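Local coordinates for RedY-like protein (Hahella chejuensis, PDB 2JDJ), which probably takes part in biosynthesis of the red pigment prodigiosin and belongs to the dimeric alpha/beta-barrel superfamily, at residues I5-L10 and V89-A94; P32-V37 and M71-F76; V38-H43 and Y55-K60. One frame throughout, in Å; residues are numbered along the deposited sequence.

Contact 1 (I5-L10 and V89-A94); sequences IHKIRL and VVEELA
V89 packs against H6 on the face that also carries I8 and E92. Its CG2 lies over one face of the imidazole, 4.2 Å from the ring centroid and offset toward the rim, a CH-pi contact. Its CG1 reaches H6 CD2 at 3.5 Å. V90 departs from the extended form, with psi at -10°. Its N gives a straight bond to K7 O, while E91 N is buried and has no partner in the model. V90 CG2 rests on K7 CB, and CG1 touches R9 CB. R9 makes a salt bridge with E88. E91 O accepts from K7 N at 3.1 Å. The side chains of E91 and K7 lie alongside each other, both extended, and E91 OE1 meets K7 NZ at 2.6 Å in a salt bridge. K7 NZ also pairs with E91 of the second subunit, and the reverse pair closes the set. An alanine in place of K7 would probably leave the E91 carboxylates of both subunits without this lysine as partner at the dimer interface. E92 lies beside H6, and its OE1 takes a weak bond from H6 NE2 at 3.3 Å. E92 has a stronger partner in R64. L93 and I5 form a hydrogen-bonded antiparallel pair: I5 N to L93 O and L93 N to I5 O are both 2.8 Å. The chemistry divides by face. H6 shares its two nitrogens between E57, the stronger partner, and E92, whereas K7 and E91 tie this strand pair to its twin across the dimer.

Contact 2 (P32-V37 and M71-F76); sequences PDLPSV and METSTF
L34 and T75 bury the most surface here. L34 CD2 meets T75 CG2 at 3.8 Å, and the two side chains run antiparallel past one another. The CB of L34 does not face the helix start, but its methyls reach back to it. The other methyl, CD1, lies near the plane of the F76 ring at its edge, 4.5 Å from F76 CD1. T75 points its CB toward 32-37. Its CG2 stands anti to the backbone N, where it touches both L34 CD2 and D33 CB, the latter at 3.9 Å. L34 CD2 also lies 4.1 Å from T73 OG1. T73 is the N-cap residue of helix 74-86; its OG1 accepts from F76 N at 3.3 Å and also bonds to D70 O. L34 opens a type I turn that ends at V37 and leads into strand 37-44. The contact therefore joins the loop after helix 16-30 to the first turn of helix 74-86. No hydrogen bond crosses between the segments. A polar link nearby, S36 OG to D70 OD2, ties the loop to helix 64-71. What L34, T75 and D33 add is methyl and methylene packing, which fits shape but sets no direction, beside a cap that is satisfied within its own segment and by D70.

Contact 3 (V38-H43 and Y55-K60); sequences VRFDVH and YVEVIK
F40 and I59 pack side by side on the face that also carries V42 and E57. This is the tight part, turned to helix 16-30. I59 CG1 meets the edge of the F40 ring, 3.7 Å from CD1. E57 OE1 also lies near that ring's plane, 3.4 Å from F40 CZ, and the carboxylate is turned 65° to the ring. The other oxygen of E57 pairs with H6 ND1 and a bound glycerol. V42 CG2 lies on E57 CB. The strands form a beta hairpin in the four-stranded antiparallel sheet of a ferredoxin-like fold. At one end K60 O accepts from both V38 N and R39 N, at 2.8 Å and 3.2 Å, a classic beta bulge. The face with R39, D41, H43, V56, V58 and K60 looks to the second subunit. It is more polar and admits a water, which donates to D41 OD1 and V58 O. D41 CG stands between backbone N and carbonyl carbon (chi1 37°), and OD2 takes a bond from H43 NE2 at 2.7 Å, nearly in the imidazole plane. R39 and K60 meet through their CH2 groups. R39 NE and K60 NZ, like charges, stay 5.6 Å apart; K60 NZ makes a long, weak ion pair with D41 of the second subunit.

Contacts 1 and 3 lie in one antiparallel sheet, ordered 37-44, 55-61, 2-10, 87-97. Contact 3 joins 37-44 with 55-61, and contact 1 joins 2-10 with 87-97. Their centres are about 11 Å apart, and the neighbouring strands 2-10 and 55-61 bond them to each other. Contact 2 lies at the surface, about 19 Å from contact 1 and 15 Å from contact 3, centre to centre. Along the chain contact 1 encloses contact 2, which encloses contact 3. Segment 32-37 runs straight into 38-43, and helix 74-86 leads to strand 87-97. Contact 2 thus joins connections on the helical side. The other sheet face meets the second subunit, consistent with the dimeric alpha/beta-barrel family.

Contact 1 (I5-L10 and V89-A94)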
loop_
_atom_site.group_PDB
_atom_site.type_symbol
_atom_site.label_atom_id
_atom_site.label_comp_id
_atom_site.label_asym_id
_atom_site.label_seq_id
_atom_site.Cartn_x
_atom_site.Cartn_y
_atom_site.Cartn_z
ATOM N N ILE A 5 5.320 -2.286 -2.144
ATOM C CA ILE A 5 4.556 -1.273 -2.848
ATOM C C ILE A 5 5.448 -0.714 -3.939
ATOM O O ILE A 5 6.615 -0.404 -3.682
ATOM C CB ILE A 5 4.129 -0.140 -1.876
ATOM C CG1 ILE A 5 3.108 -0.674 -0.864
ATOM C CG2 ILE A 5 3.538 1.077 -2.636
ATOM C CD1 ILE A 5 2.935 0.207 0.384
ATOM N N HIS A 6 4.924 -0.629 -5.166
ATOM C CA HIS A 6 5.660 -0.015 -6.290
ATOM C C HIS A 6 4.933 1.203 -6.863
ATOM O O HIS A 6 3.723 1.181 -7.024
ATOM C CB HIS A 6 5.838 -1.003 -7.454
ATOM C CG HIS A 6 6.633 -2.218 -7.116
ATOM N ND1 HIS A 6 6.139 -3.493 -7.280
ATOM C CD2 HIS A 6 7.888 -2.363 -6.619
ATOM C CE1 HIS A 6 7.050 -4.372 -6.896
ATOM N NE2 HIS A 6 8.128 -3.714 -6.509
ATOM N N LYS A 7 5.688 2.248 -7.187
ATOM C CA LYS A 7 5.183 3.321 -8.021
ATOM C C LYS A 7 5.475 2.829 -9.419
ATOM O O LYS A 7 6.578 2.323 -9.682
ATOM C CB LYS A 7 5.940 4.626 -7.771
ATOM C CG LYS A 7 5.709 5.213 -6.380
ATOM C CD LYS A 7 6.530 6.455 -6.205
ATOM C CE LYS A 7 6.098 7.253 -4.965
ATOM N NZ LYS A 7 7.117 8.349 -4.755
ATOM N N ILE A 8 4.485 2.951 -10.297
ATOM C CA ILE A 8 4.578 2.442 -11.672
ATOM C C ILE A 8 4.360 3.568 -12.663
ATOM O O ILE A 8 3.341 4.242 -12.608
ATOM C CB ILE A 8 3.515 1.338 -11.912
ATOM C CG1 ILE A 8 3.844 0.097 -11.055
ATOM C CG2 ILE A 8 3.411 1.008 -13.427
ATOM C CD1 ILE A 8 2.681 -0.866 -10.884
ATOM N N ARG A 9 5.299 3.764 -13.588
ATOM C CA ARG A 9 5.148 4.790 -14.600
ATOM C C ARG A 9 4.927 4.144 -15.969
ATOM O O ARG A 9 5.727 3.317 -16.383
ATOM C CB ARG A 9 6.395 5.675 -14.644
ATOM C CG ARG A 9 6.208 7.014 -15.324
ATOM C CD ARG A 9 7.539 7.764 -15.485
ATOM N NE ARG A 9 8.467 7.021 -16.327
ATOM C CZ ARG A 9 8.566 7.146 -17.658
ATOM N NH1 ARG A 9 7.827 8.018 -18.336
ATOM N NH2 ARG A 9 9.438 6.402 -18.317
ATOM N N LEU A 10 3.857 4.533 -16.660
ATOM C CA LEU A 10 3.633 4.120 -18.043
ATOM C C LEU A 10 4.604 4.860 -18.937
ATOM O O LEU A 10 4.865 6.036 -18.723
ATOM C CB LEU A 10 2.206 4.444 -18.476
ATOM C CG LEU A 10 1.014 3.838 -17.726
ATOM C CD1 LEU A 10 -0.316 4.123 -18.488
ATOM C CD2 LEU A 10 1.190 2.346 -17.504
ATOM N N VAL A 89 8.835 0.162 -12.927
ATOM C CA VAL A 89 8.763 0.458 -11.508
ATOM C C VAL A 89 9.766 1.605 -11.313
ATOM O O VAL A 89 10.912 1.525 -11.788
ATOM C CB VAL A 89 9.154 -0.779 -10.658
ATOM C CG1 VAL A 89 9.339 -0.397 -9.190
ATOM C CG2 VAL A 89 8.121 -1.901 -10.793
ATOM N N VAL A 90 9.336 2.671 -10.632
ATOM C CA VAL A 90 10.199 3.835 -10.391
ATOM C C VAL A 90 10.540 4.025 -8.894
ATOM O O VAL A 90 11.358 4.859 -8.533
ATOM C CB VAL A 90 9.599 5.141 -11.039
ATOM C CG1 VAL A 90 9.496 4.985 -12.578
ATOM C CG2 VAL A 90 8.218 5.476 -10.491
ATOM N N GLU A 91 9.865 3.280 -8.030
ATOM C CA GLU A 91 10.198 3.254 -6.627
ATOM C C GLU A 91 9.620 1.999 -6.025
ATOM O O GLU A 91 8.563 1.532 -6.448
ATOM C CB GLU A 91 9.684 4.501 -5.890
ATOM C CG GLU A 91 10.214 4.581 -4.442
ATOM C CD GLU A 91 9.801 5.840 -3.706
ATOM O OE1 GLU A 91 9.146 6.712 -4.295
ATOM O OE2 GLU A 91 10.140 5.962 -2.516
ATOM N N GLU A 92 10.353 1.422 -5.080
ATOM C CA GLU A 92 9.831 0.332 -4.270
ATOM C C GLU A 92 9.859 0.741 -2.802
ATOM O O GLU A 92 10.865 1.255 -2.336
ATOM C CB GLU A 92 10.666 -0.937 -4.446
ATOM C CG GLU A 92 10.171 -2.063 -3.554
ATOM C CD GLU A 92 10.947 -3.346 -3.738
ATOM O OE1 GLU A 92 11.007 -3.861 -4.876
ATOM O OE2 GLU A 92 11.480 -3.840 -2.731
ATOM N N LEU A 93 8.747 0.520 -2.096
ATOM C CA LEU A 93 8.661 0.656 -0.640
ATOM C C LEU A 93 8.326 -0.736 -0.124
ATOM O O LEU A 93 7.557 -1.464 -0.769
ATOM C CB LEU A 93 7.523 1.601 -0.228
ATOM C CG LEU A 93 7.456 3.099 -0.566
ATOM C CD1 LEU A 93 7.225 3.386 -2.038
ATOM C CD2 LEU A 93 6.352 3.766 0.228
ATOM N N ALA A 94 8.883 -1.118 1.022
ATOM C CA ALA A 94 8.626 -2.434 1.597
ATOM C C ALA A 94 8.714 -2.399 3.126
ATOM O O ALA A 94 9.529 -1.672 3.687
ATOM C CB ALA A 94 9.625 -3.464 1.038
#

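Contact 2 (P32-V37 and M71-F76)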
loop_
_atom_site.group_PDB
_atom_site.type_symbol
_atom_site.label_atom_id
_atom_site.label_comp_id
_atom_site.label_asym_id
_atom_site.label_seq_id
_atom_site.Cartn_x
_atom_site.Cartn_y
_atom_site.Cartn_z
ATOM N N PRO A 32 -3.407 -16.442 -8.174
ATOM C CA PRO A 32 -3.586 -17.775 -7.596
ATOM C C PRO A 32 -2.393 -18.718 -7.821
ATOM O O PRO A 32 -2.229 -19.660 -7.055
ATOM C CB PRO A 32 -4.832 -18.310 -8.324
ATOM C CG PRO A 32 -5.574 -17.105 -8.754
ATOM C CD PRO A 32 -4.507 -16.112 -9.105
ATOM N N ASP A 33 -1.582 -18.467 -8.852
ATOM C CA ASP A 33 -0.427 -19.317 -9.180
ATOM C C ASP A 33 0.857 -18.875 -8.483
ATOM O O ASP A 33 1.910 -19.485 -8.673
ATOM C CB ASP A 33 -0.169 -19.345 -10.692
ATOM C CG ASP A 33 -1.256 -20.072 -11.470
ATOM O OD1 ASP A 33 -2.083 -20.771 -10.845
ATOM O OD2 ASP A 33 -1.276 -19.939 -12.725
ATOM N N LEU A 34 0.777 -17.808 -7.695
ATOM C CA LEU A 34 1.924 -17.317 -6.937
ATOM C C LEU A 34 1.619 -17.518 -5.463
ATOM O O LEU A 34 0.943 -16.696 -4.847
ATOM C CB LEU A 34 2.198 -15.848 -7.260
ATOM C CG LEU A 34 2.404 -15.468 -8.730
ATOM C CD1 LEU A 34 2.410 -13.939 -8.898
ATOM C CD2 LEU A 34 3.672 -16.084 -9.318
ATOM N N PRO A 35 2.091 -18.643 -4.890
ATOM C CA PRO A 35 1.708 -19.032 -3.533
ATOM C C PRO A 35 2.019 -17.997 -2.445
ATOM O O PRO A 35 1.301 -17.943 -1.459
ATOM C CB PRO A 35 2.502 -20.328 -3.285
ATOM C CG PRO A 35 2.896 -20.811 -4.634
ATOM C CD PRO A 35 3.001 -19.617 -5.520
ATOM N N SER A 36 3.076 -17.192 -2.612
ATOM C CA SER A 36 3.433 -16.164 -1.608
ATOM C C SER A 36 2.524 -14.940 -1.565
ATOM O O SER A 36 2.544 -14.186 -0.588
ATOM C CB SER A 36 4.855 -15.680 -1.823
ATOM O OG SER A 36 4.957 -14.975 -3.038
ATOM N N VAL A 37 1.730 -14.736 -2.618
ATOM C CA VAL A 37 0.863 -13.554 -2.687
ATOM C C VAL A 37 -0.438 -13.776 -1.920
ATOM O O VAL A 37 -1.257 -14.625 -2.285
ATOM C CB VAL A 37 0.570 -13.128 -4.145
ATOM C CG1 VAL A 37 -0.259 -11.839 -4.175
ATOM C CG2 VAL A 37 1.870 -12.935 -4.909
HETATM N N MSE A 71 9.134 -15.183 -7.778
HETATM C CA MSE A 71 9.674 -14.333 -8.847
HETATM C C MSE A 71 10.548 -15.095 -9.838
HETATM O O MSE A 71 10.692 -14.689 -10.993
HETATM C CB MSE A 71 10.468 -13.163 -8.269
HETATM C CG MSE A 71 9.627 -12.026 -7.705
HETATM SE SE MSE A 71 10.797 -10.606 -7.054
HETATM C CE MSE A 71 11.424 -9.909 -8.779
ATOM N N GLU A 72 11.135 -16.194 -9.372
ATOM C CA GLU A 72 12.017 -17.008 -10.209
ATOM C C GLU A 72 11.247 -18.025 -11.055
ATOM O O GLU A 72 11.839 -18.723 -11.881
ATOM C CB GLU A 72 13.089 -17.714 -9.359
ATOM C CG GLU A 72 13.871 -16.804 -8.411
ATOM C CD GLU A 72 14.955 -15.976 -9.097
ATOM O OE1 GLU A 72 15.841 -15.461 -8.372
ATOM O OE2 GLU A 72 14.935 -15.845 -10.350
ATOM N N THR A 73 9.933 -18.110 -10.849
ATOM C CA THR A 73 9.089 -19.003 -11.641
ATOM C C THR A 73 8.865 -18.411 -13.033
ATOM O O THR A 73 9.027 -17.212 -13.237
ATOM C CB THR A 73 7.716 -19.249 -10.978
ATOM O OG1 THR A 73 6.985 -18.016 -10.899
ATOM C CG2 THR A 73 7.869 -19.862 -9.588
ATOM N N SER A 74 8.488 -19.250 -13.988
ATOM C CA SER A 74 8.163 -18.782 -15.334
ATOM C C SER A 74 6.775 -18.125 -15.366
ATOM O O SER A 74 6.441 -17.412 -16.313
ATOM C CB SER A 74 8.214 -19.940 -16.334
ATOM O OG SER A 74 7.230 -20.911 -16.010
ATOM N N THR A 75 5.964 -18.404 -14.348
ATOM C CA THR A 75 4.689 -17.720 -14.147
ATOM C C THR A 75 4.951 -16.209 -14.007
ATOM O O THR A 75 4.321 -15.393 -14.690
ATOM C CB THR A 75 3.976 -18.239 -12.882
ATOM O OG1 THR A 75 3.811 -19.665 -12.959
ATOM C CG2 THR A 75 2.608 -17.569 -12.699
ATOM N N PHE A 76 5.894 -15.859 -13.137
ATOM C CA PHE A 76 6.270 -14.469 -12.918
ATOM C C PHE A 76 6.950 -13.855 -14.133
ATOM O O PHE A 76 6.661 -12.720 -14.496
ATOM C CB PHE A 76 7.147 -14.336 -11.671
ATOM C CG PHE A 76 7.296 -12.915 -11.181
ATOM C CD1 PHE A 76 6.303 -12.325 -10.398
ATOM C CD2 PHE A 76 8.421 -12.176 -11.501
ATOM C CE1 PHE A 76 6.430 -11.031 -9.959
ATOM C CE2 PHE A 76 8.560 -10.877 -11.050
ATOM C CZ PHE A 76 7.562 -10.300 -10.286
#

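Contact 3 (V38-H43 and Y55-K60)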
loop_
_atom_site.group_PDB
_atom_site.type_symbol
_atom_site.label_atom_id
_atom_site.label_comp_id
_atom_site.label_asym_id
_atom_site.label_seq_id
_atom_site.Cartn_x
_atom_site.Cartn_y
_atom_site.Cartn_z
ATOM N N VAL A 38 -0.613 -13.005 -0.853
ATOM C CA VAL A 38 -1.807 -13.052 -0.017
ATOM C C VAL A 38 -2.870 -12.046 -0.493
ATOM O O VAL A 38 -4.081 -12.326 -0.459
ATOM C CB VAL A 38 -1.437 -12.773 1.467
ATOM C CG1 VAL A 38 -2.681 -12.755 2.354
ATOM C CG2 VAL A 38 -0.410 -13.807 1.964
ATOM N N ARG A 39 -2.414 -10.864 -0.902
ATOM C CA ARG A 39 -3.295 -9.822 -1.446
ATOM C C ARG A 39 -2.499 -9.056 -2.481
ATOM O O ARG A 39 -1.283 -8.862 -2.329
ATOM C CB ARG A 39 -3.741 -8.830 -0.385
ATOM C CG ARG A 39 -4.514 -9.395 0.770
ATOM C CD ARG A 39 -5.037 -8.287 1.644
ATOM N NE ARG A 39 -6.163 -7.592 1.030
ATOM C CZ ARG A 39 -7.423 -8.033 1.088
ATOM N NH1 ARG A 39 -8.394 -7.336 0.520
ATOM N NH2 ARG A 39 -7.716 -9.163 1.733
ATOM N N PHE A 40 -3.181 -8.636 -3.537
ATOM C CA PHE A 40 -2.574 -7.814 -4.569
ATOM C C PHE A 40 -3.628 -6.909 -5.153
ATOM O O PHE A 40 -4.737 -7.355 -5.444
ATOM C CB PHE A 40 -1.970 -8.678 -5.657
ATOM C CG PHE A 40 -1.404 -7.901 -6.794
ATOM C CD1 PHE A 40 -0.267 -7.111 -6.619
ATOM C CD2 PHE A 40 -2.013 -7.944 -8.043
ATOM C CE1 PHE A 40 0.260 -6.400 -7.668
ATOM C CE2 PHE A 40 -1.491 -7.225 -9.115
ATOM C CZ PHE A 40 -0.354 -6.452 -8.924
ATOM N N ASP A 41 -3.290 -5.631 -5.299
ATOM C CA ASP A 41 -4.182 -4.668 -5.937
ATOM C C ASP A 41 -3.419 -3.488 -6.520
ATOM O O ASP A 41 -2.353 -3.133 -6.024
ATOM C CB ASP A 41 -5.316 -4.218 -5.014
ATOM C CG ASP A 41 -4.897 -4.063 -3.559
ATOM O OD1 ASP A 41 -5.237 -4.954 -2.732
ATOM O OD2 ASP A 41 -4.263 -3.028 -3.229
ATOM N N VAL A 42 -3.973 -2.913 -7.587
ATOM C CA VAL A 42 -3.344 -1.817 -8.317
ATOM C C VAL A 42 -4.284 -0.612 -8.281
ATOM O O VAL A 42 -5.507 -0.793 -8.250
ATOM C CB VAL A 42 -3.008 -2.235 -9.770
ATOM C CG1 VAL A 42 -2.406 -1.079 -10.544
ATOM C CG2 VAL A 42 -2.020 -3.422 -9.758
ATOM N N HIS A 43 -3.710 0.600 -8.276
ATOM C CA HIS A 43 -4.464 1.826 -8.065
ATOM C C HIS A 43 -3.985 2.916 -8.972
ATOM O O HIS A 43 -2.774 3.127 -9.078
ATOM C CB HIS A 43 -4.329 2.275 -6.607
ATOM C CG HIS A 43 -4.513 1.150 -5.652
ATOM N ND1 HIS A 43 -5.746 0.793 -5.153
ATOM C CD2 HIS A 43 -3.632 0.236 -5.180
ATOM C CE1 HIS A 43 -5.615 -0.276 -4.389
ATOM N NE2 HIS A 43 -4.342 -0.628 -4.380
ATOM N N TYR A 55 0.588 4.776 -11.484
ATOM C CA TYR A 55 -0.087 3.708 -10.742
ATOM C C TYR A 55 0.700 3.352 -9.521
ATOM O O TYR A 55 1.897 3.607 -9.446
ATOM C CB TYR A 55 -0.314 2.449 -11.613
ATOM C CG TYR A 55 -1.267 2.701 -12.764
ATOM C CD1 TYR A 55 -2.650 2.525 -12.613
ATOM C CD2 TYR A 55 -0.788 3.140 -13.993
ATOM C CE1 TYR A 55 -3.525 2.777 -13.677
ATOM C CE2 TYR A 55 -1.658 3.410 -15.076
ATOM C CZ TYR A 55 -3.010 3.232 -14.904
ATOM O OH TYR A 55 -3.836 3.487 -15.969
ATOM N N VAL A 56 -0.004 2.778 -8.545
ATOM C CA VAL A 56 0.633 2.224 -7.382
ATOM C C VAL A 56 0.118 0.797 -7.227
ATOM O O VAL A 56 -1.090 0.568 -7.328
ATOM C CB VAL A 56 0.246 3.003 -6.092
ATOM C CG1 VAL A 56 0.951 2.371 -4.912
ATOM C CG2 VAL A 56 0.623 4.478 -6.205
ATOM N N GLU A 57 1.012 -0.154 -6.983
ATOM C CA GLU A 57 0.550 -1.495 -6.643
ATOM C C GLU A 57 0.959 -1.840 -5.213
ATOM O O GLU A 57 2.021 -1.419 -4.753
ATOM C CB GLU A 57 1.024 -2.533 -7.664
ATOM C CG GLU A 57 2.480 -2.970 -7.555
ATOM C CD GLU A 57 2.945 -3.844 -8.737
ATOM O OE1 GLU A 57 2.124 -4.272 -9.583
ATOM O OE2 GLU A 57 4.160 -4.101 -8.824
ATOM N N VAL A 58 0.082 -2.582 -4.532
ATOM C CA VAL A 58 0.265 -3.016 -3.161
ATOM C C VAL A 58 0.267 -4.550 -3.142
ATOM O O VAL A 58 -0.727 -5.191 -3.506
ATOM C CB VAL A 58 -0.846 -2.452 -2.225
ATOM C CG1 VAL A 58 -0.561 -2.811 -0.750
ATOM C CG2 VAL A 58 -0.963 -0.922 -2.386
ATOM N N ILE A 59 1.396 -5.139 -2.754
ATOM C CA ILE A 59 1.511 -6.592 -2.716
ATOM C C ILE A 59 1.718 -7.022 -1.277
ATOM O O ILE A 59 2.739 -6.679 -0.662
ATOM C CB ILE A 59 2.719 -7.127 -3.528
ATOM C CG1 ILE A 59 2.890 -6.383 -4.855
ATOM C CG2 ILE A 59 2.585 -8.635 -3.717
ATOM C CD1 ILE A 59 4.244 -6.590 -5.501
ATOM N N LYS A 60 0.748 -7.753 -0.740
ATOM C CA LYS A 60 0.871 -8.337 0.596
ATOM C C LYS A 60 1.342 -9.786 0.436
ATOM O O LYS A 60 0.721 -10.571 -0.299
ATOM C CB LYS A 60 -0.459 -8.251 1.360
ATOM C CG LYS A 60 -0.382 -8.767 2.790
ATOM C CD LYS A 60 -1.679 -8.562 3.585
ATOM C CE LYS A 60 -1.584 -7.361 4.530
ATOM N NZ LYS A 60 -2.727 -7.283 5.474
HETATM O O HOH W 1 -2.831 -5.674 -1.226
#